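Local coordinates for protein c-di-GMP synthase (Capnocytophaga granulosa, PDB 6WT9) that synthesizes the cyclic dinucleotide second messenger 3',3'-c-di-GMP from two GTP molecules in a bacterial CBASS defence system against phage, at residues Ser260-Asp270 against Lys329-Glu339; Ile274-Lys282 against Ile294-Leu302. All blocks are in the same frame, centred on the assembly; numbering follows the deposited sequence.

Both contacts lie in the helical part of this single-chain enzyme, and their centres are about 15 Å apart. Along the chain the order is 260-270, 274-282, 294-302 and 329-339, with contact 2 lying wholly between the two segments of contact 1. Helix 268-276 serves both: its start belongs to contact 1 and its later part, from Ile-274, to contact 2. The contacts also touch directly, Leu-336 CG lying 3.8 Å from Leu-299 CD2 and Leu-337 CD1 3.7 Å from Leu-299 CB. Helix 327-347 thus links the two contacts, touching the 260-270 segment through Leu-336 and helix 291-304 through Leu-336 and Leu-337.

Contact 1: residues Ser260-Asp270 against Lys329-Glu339; sequences SDEKIELSSFD and KKESLKMLLQE
Ile-264 and Leu-266 form the tight centre of this contact, laid over the face of helix 327-347 that carries Ser-332, Met-335 and Leu-336. Ile-264 crosses Leu-336 at about a right angle, its CD1 4.0 Å from Leu-336 CD1, while its CG2 branch, anti to the backbone N, rests over the carbonyl oxygen of Ser-332. Leu-266 divides its two methyls: CD1 meets Leu-336 CD2 at 3.8 Å, and CD2 lies against Lys-329 CG, also at 3.8 Å. Between these leucine and isoleucine contacts the loop is pinned by Glu-265 N, which donates to Ser-332 OG (3.2 Å, N-H...O angle 147°); that hydroxyl is also bonded to Asp-328 O.

Polar groups hold both ends. Lys-329, extended beyond CG, brings NZ to Asp-270 OD1 at 2.9 Å, 45° out of the carboxylate plane, in a salt bridge; NZ also bonds to Ile-321 O. The other oxygen, OD2, accepts from Ser-267 N and OG on one face, and Asp-270 N returns a bond to Ser-267 OG, completing a capping box. At the far end Ser-260 OG donates to Glu-339 OE2 (3.0 Å), which a water bridges to Asp-261 N; OE1 pairs with Lys-4.

The solvent side is looser: Glu-262, Lys-263 and Glu-265 are exposed and poorly ordered, so Glu-262's contact with Met-335 CE is uncertain. The segment connects helix 245-259 to helix 268-276. Leu-333 points away from it onto Leu-302 of helix 291-304, while Leu-336 serves both sides, also touching Leu-299.

Contact 2: residues Ile274-Lys282 against Ile294-Leu302; sequences ICYNIEKNK and ILYEQLNEL
Asn-277 OD1 accepts from two side chains: Gln-298 NE2 within the contact, at 3.2 Å with an N-H...O angle of 161°, and Lys-308 NZ from outside it. The oxygen lies close to the amide plane of Gln-298, but the donor is tilted 27° from the carbonyl plane of Asn-277. Gln-298 reaches this point because its chain leaves with CG anti to the backbone N and then bends at chi2 (76°).

That bend also lays the glutamine against Ile-278, whose CG1 is 3.6 Å from Gln-298 CD. Ile-278 CD1 continues to Leu-295 CD2 at 4.0 Å, and the same leucine methyl touches Cys-275 SG. Nearer the start of the 274-282 segment, Ile-274 CG2 touches two leucine methyls, Leu-299 CD1 at 3.8 Å and Leu-302 CD1 at 3.9 Å. The outer edge is built differently: Ile-294 CD1 packs on the backbone oxygen of Lys-282 at 3.4 Å, while Lys-282 NZ turns back to Glu-279 OE1 in a salt bridge of 2.8 Å.

Helix 245-259 covers Cys-275 and Leu-295, and helix 327-347 covers Leu-299. The chemistry is therefore mainly that of an apolar core between helix 291-304 and the end region of helix 268-276 with the turn that follows, crossed by one amide pair; the buried Gln-298 has its NE2 bonded to Asn-277 and its OE1 weakly bonded to Lys-308, whose charge would probably polarise both amides.

Contact 1: residues Ser260-Asp270 against Lys329-Glu339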
loop_
_atom_site.group_PDB
_atom_site.type_symbol
_atom_site.label_atom_id
_atom_site.label_comp_id
_atom_site.label_asym_id
_atom_site.label_seq_id
_atom_site.Cartn_x
_atom_site.Cartn_y
_atom_site.Cartn_z
ATOM N N SER A 260 -14.870 -3.297 -6.898
ATOM C CA SER A 260 -15.836 -2.434 -7.559
ATOM C C SER A 260 -15.881 -2.726 -9.053
ATOM O O SER A 260 -14.843 -2.905 -9.696
ATOM C CB SER A 260 -15.483 -0.964 -7.327
ATOM O OG SER A 260 -16.382 -0.109 -8.010
ATOM N N ASP A 261 -17.095 -2.774 -9.605
ATOM C CA ASP A 261 -17.238 -2.899 -11.051
ATOM C C ASP A 261 -16.938 -1.598 -11.779
ATOM O O ASP A 261 -16.843 -1.603 -13.011
ATOM C CB ASP A 261 -18.641 -3.387 -11.408
ATOM C CG ASP A 261 -18.756 -4.898 -11.376
ATOM O OD1 ASP A 261 -17.754 -5.576 -11.692
ATOM O OD2 ASP A 261 -19.843 -5.408 -11.036
ATOM N N GLU A 262 -16.795 -0.494 -11.055
ATOM C CA GLU A 262 -16.342 0.762 -11.625
ATOM C C GLU A 262 -14.821 0.842 -11.560
ATOM O O GLU A 262 -14.167 0.117 -10.808
ATOM C CB GLU A 262 -16.965 1.944 -10.885
ATOM C CG GLU A 262 -18.482 1.905 -10.824
ATOM C CD GLU A 262 -19.134 2.413 -12.096
ATOM O OE1 GLU A 262 -18.403 2.836 -13.017
ATOM O OE2 GLU A 262 -20.381 2.396 -12.172
ATOM N N LYS A 263 -14.260 1.739 -12.364
ATOM C CA LYS A 263 -12.812 1.933 -12.420
ATOM C C LYS A 263 -12.456 3.079 -11.478
ATOM O O LYS A 263 -12.424 4.246 -11.867
ATOM C CB LYS A 263 -12.352 2.196 -13.849
ATOM C CG LYS A 263 -12.467 0.979 -14.754
ATOM C CD LYS A 263 -11.883 1.244 -16.132
ATOM C CE LYS A 263 -12.645 2.341 -16.855
ATOM N NZ LYS A 263 -12.124 2.557 -18.233
ATOM N N ILE A 264 -12.193 2.731 -10.220
ATOM C CA ILE A 264 -11.789 3.698 -9.205
ATOM C C ILE A 264 -10.275 3.846 -9.312
ATOM O O ILE A 264 -9.518 3.053 -8.752
ATOM C CB ILE A 264 -12.217 3.262 -7.804
ATOM C CG1 ILE A 264 -13.731 3.046 -7.749
ATOM C CG2 ILE A 264 -11.783 4.293 -6.769
ATOM C CD1 ILE A 264 -14.223 2.505 -6.422
ATOM N N GLU A 265 -9.832 4.870 -10.036
ATOM C CA GLU A 265 -8.404 5.094 -10.257
ATOM C C GLU A 265 -7.816 5.972 -9.151
ATOM O O GLU A 265 -7.289 7.060 -9.378
ATOM C CB GLU A 265 -8.171 5.696 -11.638
ATOM C CG GLU A 265 -8.450 4.727 -12.775
ATOM C CD GLU A 265 -8.163 5.323 -14.135
ATOM O OE1 GLU A 265 -7.911 6.544 -14.211
ATOM O OE2 GLU A 265 -8.185 4.569 -15.131
ATOM N N LEU A 266 -7.927 5.468 -7.927
ATOM C CA LEU A 266 -7.294 6.064 -6.758
ATOM C C LEU A 266 -6.175 5.139 -6.307
ATOM O O LEU A 266 -6.422 3.971 -5.988
ATOM C CB LEU A 266 -8.304 6.276 -5.630
ATOM C CG LEU A 266 -9.472 7.221 -5.905
ATOM C CD1 LEU A 266 -10.435 7.217 -4.729
ATOM C CD2 LEU A 266 -8.963 8.624 -6.184
ATOM N N SER A 267 -4.950 5.655 -6.293
ATOM C CA SER A 267 -3.812 4.848 -5.888
ATOM C C SER A 267 -3.851 4.592 -4.384
ATOM O O SER A 267 -4.630 5.196 -3.639
ATOM C CB SER A 267 -2.505 5.536 -6.272
ATOM O OG SER A 267 -2.378 6.782 -5.607
ATOM N N SER A 268 -2.997 3.665 -3.939
ATOM C CA SER A 268 -2.821 3.462 -2.505
ATOM C C SER A 268 -2.297 4.725 -1.841
ATOM O O SER A 268 -2.661 5.028 -0.699
ATOM C CB SER A 268 -1.870 2.291 -2.253
ATOM O OG SER A 268 -2.292 1.135 -2.956
ATOM N N PHE A 269 -1.443 5.468 -2.549
ATOM C CA PHE A 269 -1.014 6.791 -2.109
ATOM C C PHE A 269 -2.210 7.666 -1.750
ATOM O O PHE A 269 -2.233 8.307 -0.694
ATOM C CB PHE A 269 -0.179 7.429 -3.224
ATOM C CG PHE A 269 0.554 8.675 -2.822
ATOM C CD1 PHE A 269 1.821 8.600 -2.266
ATOM C CD2 PHE A 269 -0.005 9.924 -3.040
ATOM C CE1 PHE A 269 2.508 9.745 -1.910
ATOM C CE2 PHE A 269 0.677 11.073 -2.688
ATOM C CZ PHE A 269 1.938 10.982 -2.124
ATOM N N ASP A 270 -3.226 7.686 -2.615
ATOM C CA ASP A 270 -4.404 8.513 -2.368
ATOM C C ASP A 270 -5.251 7.952 -1.232
ATOM O O ASP A 270 -5.747 8.710 -0.389
ATOM C CB ASP A 270 -5.239 8.632 -3.645
ATOM C CG ASP A 270 -4.427 9.120 -4.829
ATOM O OD1 ASP A 270 -3.666 10.099 -4.670
ATOM O OD2 ASP A 270 -4.547 8.518 -5.917
ATOM N N LYS A 329 -10.155 12.044 -11.084
ATOM C CA LYS A 329 -9.821 11.587 -9.740
ATOM C C LYS A 329 -10.969 11.853 -8.773
ATOM O O LYS A 329 -11.307 10.995 -7.949
ATOM C CB LYS A 329 -8.543 12.270 -9.261
ATOM C CG LYS A 329 -7.610 11.367 -8.480
ATOM C CD LYS A 329 -6.343 12.109 -8.099
ATOM C CE LYS A 329 -5.352 11.187 -7.419
ATOM N NZ LYS A 329 -4.165 11.924 -6.905
ATOM N N LYS A 330 -11.584 13.036 -8.863
ATOM C CA LYS A 330 -12.735 13.334 -8.018
ATOM C C LYS A 330 -13.920 12.447 -8.374
ATOM O O LYS A 330 -14.688 12.045 -7.493
ATOM C CB LYS A 330 -13.106 14.811 -8.140
ATOM C CG LYS A 330 -12.016 15.753 -7.663
ATOM C CD LYS A 330 -12.426 17.208 -7.818
ATOM C CE LYS A 330 -11.307 18.138 -7.374
ATOM N NZ LYS A 330 -11.684 19.571 -7.515
ATOM N N GLU A 331 -14.084 12.128 -9.660
ATOM C CA GLU A 331 -15.121 11.179 -10.054
ATOM C C GLU A 331 -14.826 9.792 -9.498
ATOM O O GLU A 331 -15.748 9.052 -9.130
ATOM C CB GLU A 331 -15.247 11.135 -11.575
ATOM C CG GLU A 331 -16.526 10.482 -12.066
ATOM C CD GLU A 331 -17.765 11.279 -11.694
ATOM O OE1 GLU A 331 -17.681 12.526 -11.636
ATOM O OE2 GLU A 331 -18.822 10.659 -11.451
ATOM N N SER A 332 -13.546 9.425 -9.427
ATOM C CA SER A 332 -13.172 8.175 -8.771
ATOM C C SER A 332 -13.470 8.228 -7.277
ATOM O O SER A 332 -13.889 7.227 -6.685
ATOM C CB SER A 332 -11.694 7.875 -9.017
ATOM O OG SER A 332 -11.443 7.658 -10.394
ATOM N N LEU A 333 -13.259 9.389 -6.652
ATOM C CA LEU A 333 -13.638 9.552 -5.253
ATOM C C LEU A 333 -15.142 9.399 -5.072
ATOM O O LEU A 333 -15.601 8.821 -4.078
ATOM C CB LEU A 333 -13.170 10.914 -4.736
ATOM C CG LEU A 333 -13.579 11.288 -3.308
ATOM C CD1 LEU A 333 -13.011 10.297 -2.306
ATOM C CD2 LEU A 333 -13.137 12.702 -2.976
ATOM N N LYS A 334 -15.927 9.910 -6.024
ATOM C CA LYS A 334 -17.377 9.767 -5.945
ATOM C C LYS A 334 -17.796 8.306 -6.054
ATOM O O LYS A 334 -18.671 7.852 -5.308
ATOM C CB LYS A 334 -18.053 10.595 -7.039
ATOM C CG LYS A 334 -17.906 12.099 -6.878
ATOM C CD LYS A 334 -18.559 12.833 -8.039
ATOM C CE LYS A 334 -18.401 14.339 -7.907
ATOM N NZ LYS A 334 -19.042 15.064 -9.039
HETATM N N MSE A 335 -17.183 7.556 -6.969
HETATM C CA MSE A 335 -17.530 6.150 -7.154
HETATM C C MSE A 335 -17.166 5.323 -5.928
HETATM O O MSE A 335 -17.860 4.365 -5.588
HETATM C CB MSE A 335 -16.843 5.574 -8.395
HETATM C CG MSE A 335 -17.247 6.236 -9.702
HETATM SE SE MSE A 335 -19.141 6.690 -9.798
HETATM C CE MSE A 335 -19.922 4.915 -9.666
ATOM N N LEU A 336 -16.067 5.694 -5.267
ATOM C CA LEU A 336 -15.704 5.028 -4.019
ATOM C C LEU A 336 -16.710 5.348 -2.920
ATOM O O LEU A 336 -17.013 4.496 -2.078
ATOM C CB LEU A 336 -14.291 5.434 -3.600
ATOM C CG LEU A 336 -13.706 4.750 -2.365
ATOM C CD1 LEU A 336 -13.658 3.242 -2.557
ATOM C CD2 LEU A 336 -12.319 5.298 -2.065
ATOM N N LEU A 337 -17.243 6.573 -2.919
ATOM C CA LEU A 337 -18.299 6.926 -1.975
ATOM C C LEU A 337 -19.548 6.082 -2.202
ATOM O O LEU A 337 -20.238 5.710 -1.244
ATOM C CB LEU A 337 -18.625 8.413 -2.094
ATOM C CG LEU A 337 -19.773 8.944 -1.237
ATOM C CD1 LEU A 337 -19.511 8.675 0.236
ATOM C CD2 LEU A 337 -19.971 10.428 -1.489
ATOM N N GLN A 338 -19.857 5.772 -3.466
ATOM C CA GLN A 338 -20.983 4.888 -3.757
ATOM C C GLN A 338 -20.792 3.523 -3.110
ATOM O O GLN A 338 -21.720 2.979 -2.501
ATOM C CB GLN A 338 -21.159 4.729 -5.269
ATOM C CG GLN A 338 -21.080 6.020 -6.069
ATOM C CD GLN A 338 -22.317 6.882 -5.934
ATOM O OE1 GLN A 338 -23.321 6.464 -5.355
ATOM N NE2 GLN A 338 -22.253 8.095 -6.473
ATOM N N GLU A 339 -19.589 2.955 -3.230
ATOM C CA GLU A 339 -19.332 1.633 -2.670
ATOM C C GLU A 339 -19.465 1.638 -1.151
ATOM O O GLU A 339 -20.061 0.722 -0.571
ATOM C CB GLU A 339 -17.943 1.151 -3.087
ATOM C CG GLU A 339 -17.739 1.072 -4.594
ATOM C CD GLU A 339 -18.561 -0.026 -5.241
ATOM O OE1 GLU A 339 -18.877 -1.019 -4.552
ATOM O OE2 GLU A 339 -18.893 0.105 -6.438
HETATM O O HOH W 1 -19.372 -2.212 -7.907
#

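Contact 2: residues Ile274-Lys282 against Ile294-Leu302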
loop_
_atom_site.group_PDB
_atom_site.type_symbol
_atom_site.label_atom_id
_atom_site.label_comp_id
_atom_site.label_asym_id
_atom_site.label_seq_id
_atom_site.Cartn_x
_atom_site.Cartn_y
_atom_site.Cartn_z
ATOM N N ILE A 274 -6.349 9.806 2.351
ATOM C CA ILE A 274 -7.745 10.036 2.717
ATOM C C ILE A 274 -8.008 9.545 4.137
ATOM O O ILE A 274 -8.626 10.240 4.951
ATOM C CB ILE A 274 -8.683 9.361 1.700
ATOM C CG1 ILE A 274 -8.594 10.064 0.346
ATOM C CG2 ILE A 274 -10.115 9.354 2.209
ATOM C CD1 ILE A 274 -9.446 9.433 -0.729
ATOM N N CYS A 275 -7.532 8.339 4.456
ATOM C CA CYS A 275 -7.748 7.789 5.790
ATOM C C CYS A 275 -6.896 8.507 6.829
ATOM O O CYS A 275 -7.363 8.778 7.942
ATOM C CB CYS A 275 -7.452 6.291 5.789
ATOM S SG CYS A 275 -8.514 5.335 4.685
ATOM N N TYR A 276 -5.647 8.825 6.481
ATOM C CA TYR A 276 -4.763 9.543 7.392
ATOM C C TYR A 276 -5.293 10.928 7.735
ATOM O O TYR A 276 -4.943 11.472 8.787
ATOM C CB TYR A 276 -3.365 9.652 6.774
ATOM C CG TYR A 276 -2.306 10.213 7.696
ATOM C CD1 TYR A 276 -1.707 9.413 8.661
ATOM C CD2 TYR A 276 -1.894 11.537 7.591
ATOM C CE1 TYR A 276 -0.734 9.915 9.502
ATOM C CE2 TYR A 276 -0.921 12.050 8.429
ATOM C CZ TYR A 276 -0.344 11.234 9.383
ATOM O OH TYR A 276 0.626 11.735 10.222
ATOM N N ASN A 277 -6.134 11.506 6.875
ATOM C CA ASN A 277 -6.697 12.824 7.137
ATOM C C ASN A 277 -7.784 12.794 8.206
ATOM O O ASN A 277 -8.070 13.836 8.806
ATOM C CB ASN A 277 -7.251 13.415 5.839
ATOM C CG ASN A 277 -7.861 14.789 6.035
ATOM O OD1 ASN A 277 -9.065 14.917 6.250
ATOM N ND2 ASN A 277 -7.032 15.826 5.960
ATOM N N ILE A 278 -8.388 11.634 8.463
ATOM C CA ILE A 278 -9.452 11.544 9.456
ATOM C C ILE A 278 -8.878 11.789 10.845
ATOM O O ILE A 278 -7.873 11.180 11.238
ATOM C CB ILE A 278 -10.150 10.178 9.380
ATOM C CG1 ILE A 278 -10.710 9.944 7.976
ATOM C CG2 ILE A 278 -11.252 10.087 10.432
ATOM C CD1 ILE A 278 -11.289 8.559 7.775
ATOM N N GLU A 279 -9.520 12.678 11.599
ATOM C CA GLU A 279 -9.054 12.999 12.941
ATOM C C GLU A 279 -9.183 11.789 13.860
ATOM O O GLU A 279 -10.163 11.042 13.798
ATOM C CB GLU A 279 -9.843 14.181 13.506
ATOM C CG GLU A 279 -9.645 15.474 12.727
ATOM C CD GLU A 279 -10.469 16.626 13.274
ATOM O OE1 GLU A 279 -11.215 16.418 14.253
ATOM O OE2 GLU A 279 -10.370 17.743 12.722
ATOM N N LYS A 280 -8.173 11.601 14.715
ATOM C CA LYS A 280 -8.128 10.423 15.577
ATOM C C LYS A 280 -9.339 10.351 16.497
ATOM O O LYS A 280 -9.887 9.268 16.730
ATOM C CB LYS A 280 -6.844 10.429 16.404
ATOM C CG LYS A 280 -5.565 10.288 15.601
ATOM C CD LYS A 280 -4.376 10.793 16.402
ATOM C CE LYS A 280 -4.399 10.252 17.824
ATOM N NZ LYS A 280 -3.318 10.840 18.662
ATOM N N ASN A 281 -9.771 11.497 17.033
ATOM C CA ASN A 281 -10.859 11.516 18.005
ATOM C C ASN A 281 -12.193 11.073 17.422
ATOM O O ASN A 281 -13.135 10.846 18.189
ATOM C CB ASN A 281 -11.003 12.916 18.606
ATOM C CG ASN A 281 -11.282 13.975 17.560
ATOM O OD1 ASN A 281 -12.427 14.181 17.156
ATOM N ND2 ASN A 281 -10.234 14.656 17.115
ATOM N N LYS A 282 -12.304 10.942 16.101
ATOM C CA LYS A 282 -13.557 10.495 15.507
ATOM C C LYS A 282 -13.704 8.980 15.497
ATOM O O LYS A 282 -14.834 8.485 15.432
ATOM C CB LYS A 282 -13.688 11.033 14.081
ATOM C CG LYS A 282 -13.897 12.534 14.000
ATOM C CD LYS A 282 -14.248 12.951 12.585
ATOM C CE LYS A 282 -14.583 14.430 12.510
ATOM N NZ LYS A 282 -13.421 15.285 12.871
ATOM N N ILE A 294 -17.846 5.935 9.546
ATOM C CA ILE A 294 -16.832 6.975 9.664
ATOM C C ILE A 294 -16.154 7.216 8.321
ATOM O O ILE A 294 -15.881 8.362 7.944
ATOM C CB ILE A 294 -15.824 6.598 10.764
ATOM C CG1 ILE A 294 -16.520 6.630 12.125
ATOM C CG2 ILE A 294 -14.616 7.526 10.740
ATOM C CD1 ILE A 294 -15.725 6.003 13.229
ATOM N N LEU A 295 -15.877 6.145 7.574
ATOM C CA LEU A 295 -15.353 6.309 6.222
ATOM C C LEU A 295 -16.381 6.974 5.316
ATOM O O LEU A 295 -16.025 7.770 4.438
ATOM C CB LEU A 295 -14.930 4.955 5.653
ATOM C CG LEU A 295 -13.629 4.384 6.216
ATOM C CD1 LEU A 295 -13.388 2.974 5.709
ATOM C CD2 LEU A 295 -12.461 5.289 5.852
ATOM N N TYR A 296 -17.663 6.664 5.518
ATOM C CA TYR A 296 -18.709 7.313 4.735
ATOM C C TYR A 296 -18.731 8.815 4.990
ATOM O O TYR A 296 -18.810 9.615 4.049
ATOM C CB TYR A 296 -20.069 6.693 5.057
ATOM C CG TYR A 296 -21.229 7.402 4.396
ATOM C CD1 TYR A 296 -21.553 7.150 3.069
ATOM C CD2 TYR A 296 -21.995 8.324 5.094
ATOM C CE1 TYR A 296 -22.607 7.796 2.457
ATOM C CE2 TYR A 296 -23.053 8.974 4.491
ATOM C CZ TYR A 296 -23.353 8.707 3.174
ATOM O OH TYR A 296 -24.403 9.351 2.568
ATOM N N GLU A 297 -18.664 9.217 6.262
ATOM C CA GLU A 297 -18.698 10.640 6.589
ATOM C C GLU A 297 -17.502 11.374 5.999
ATOM O O GLU A 297 -17.640 12.491 5.485
ATOM C CB GLU A 297 -18.741 10.837 8.104
ATOM C CG GLU A 297 -18.906 12.290 8.517
ATOM C CD GLU A 297 -18.325 12.585 9.884
ATOM O OE1 GLU A 297 -17.811 13.706 10.079
ATOM O OE2 GLU A 297 -18.375 11.695 10.759
ATOM N N GLN A 298 -16.316 10.766 6.067
ATOM C CA GLN A 298 -15.129 11.395 5.497
ATOM C C GLN A 298 -15.252 11.536 3.985
ATOM O O GLN A 298 -15.002 12.610 3.427
ATOM C CB GLN A 298 -13.882 10.591 5.865
ATOM C CG GLN A 298 -12.637 10.960 5.060
ATOM C CD GLN A 298 -12.003 12.273 5.500
ATOM O OE1 GLN A 298 -12.530 12.978 6.361
ATOM N NE2 GLN A 298 -10.857 12.599 4.913
ATOM N N LEU A 299 -15.636 10.455 3.302
ATOM C CA LEU A 299 -15.753 10.509 1.847
ATOM C C LEU A 299 -16.868 11.454 1.417
ATOM O O LEU A 299 -16.718 12.194 0.438
ATOM C CB LEU A 299 -15.989 9.107 1.284
ATOM C CG LEU A 299 -14.754 8.298 0.872
ATOM C CD1 LEU A 299 -13.764 8.152 2.017
ATOM C CD2 LEU A 299 -15.173 6.932 0.353
ATOM N N ASN A 300 -17.990 11.451 2.138
ATOM C CA ASN A 300 -19.074 12.369 1.808
ATOM C C ASN A 300 -18.650 13.816 2.026
ATOM O O ASN A 300 -18.996 14.699 1.234
ATOM C CB ASN A 300 -20.313 12.034 2.639
ATOM C CG ASN A 300 -21.570 12.683 2.098
ATOM O OD1 ASN A 300 -21.623 13.093 0.939
ATOM N ND2 ASN A 300 -22.594 12.776 2.936
ATOM N N GLU A 301 -17.886 14.075 3.090
ATOM C CA GLU A 301 -17.435 15.435 3.359
ATOM C C GLU A 301 -16.433 15.913 2.316
ATOM O O GLU A 301 -16.414 17.102 1.980
ATOM C CB GLU A 301 -16.829 15.520 4.760
ATOM C CG GLU A 301 -16.509 16.935 5.212
ATOM C CD GLU A 301 -16.018 16.994 6.645
ATOM O OE1 GLU A 301 -15.871 15.923 7.272
ATOM O OE2 GLU A 301 -15.780 18.115 7.145
ATOM N N LEU A 302 -15.595 15.012 1.795
ATOM C CA LEU A 302 -14.663 15.397 0.740
ATOM C C LEU A 302 -15.401 15.755 -0.544
ATOM O O LEU A 302 -15.059 16.739 -1.211
ATOM C CB LEU A 302 -13.661 14.272 0.486
ATOM C CG LEU A 302 -12.580 14.045 1.546
ATOM C CD1 LEU A 302 -11.905 12.697 1.344
ATOM C CD2 LEU A 302 -11.551 15.165 1.507
#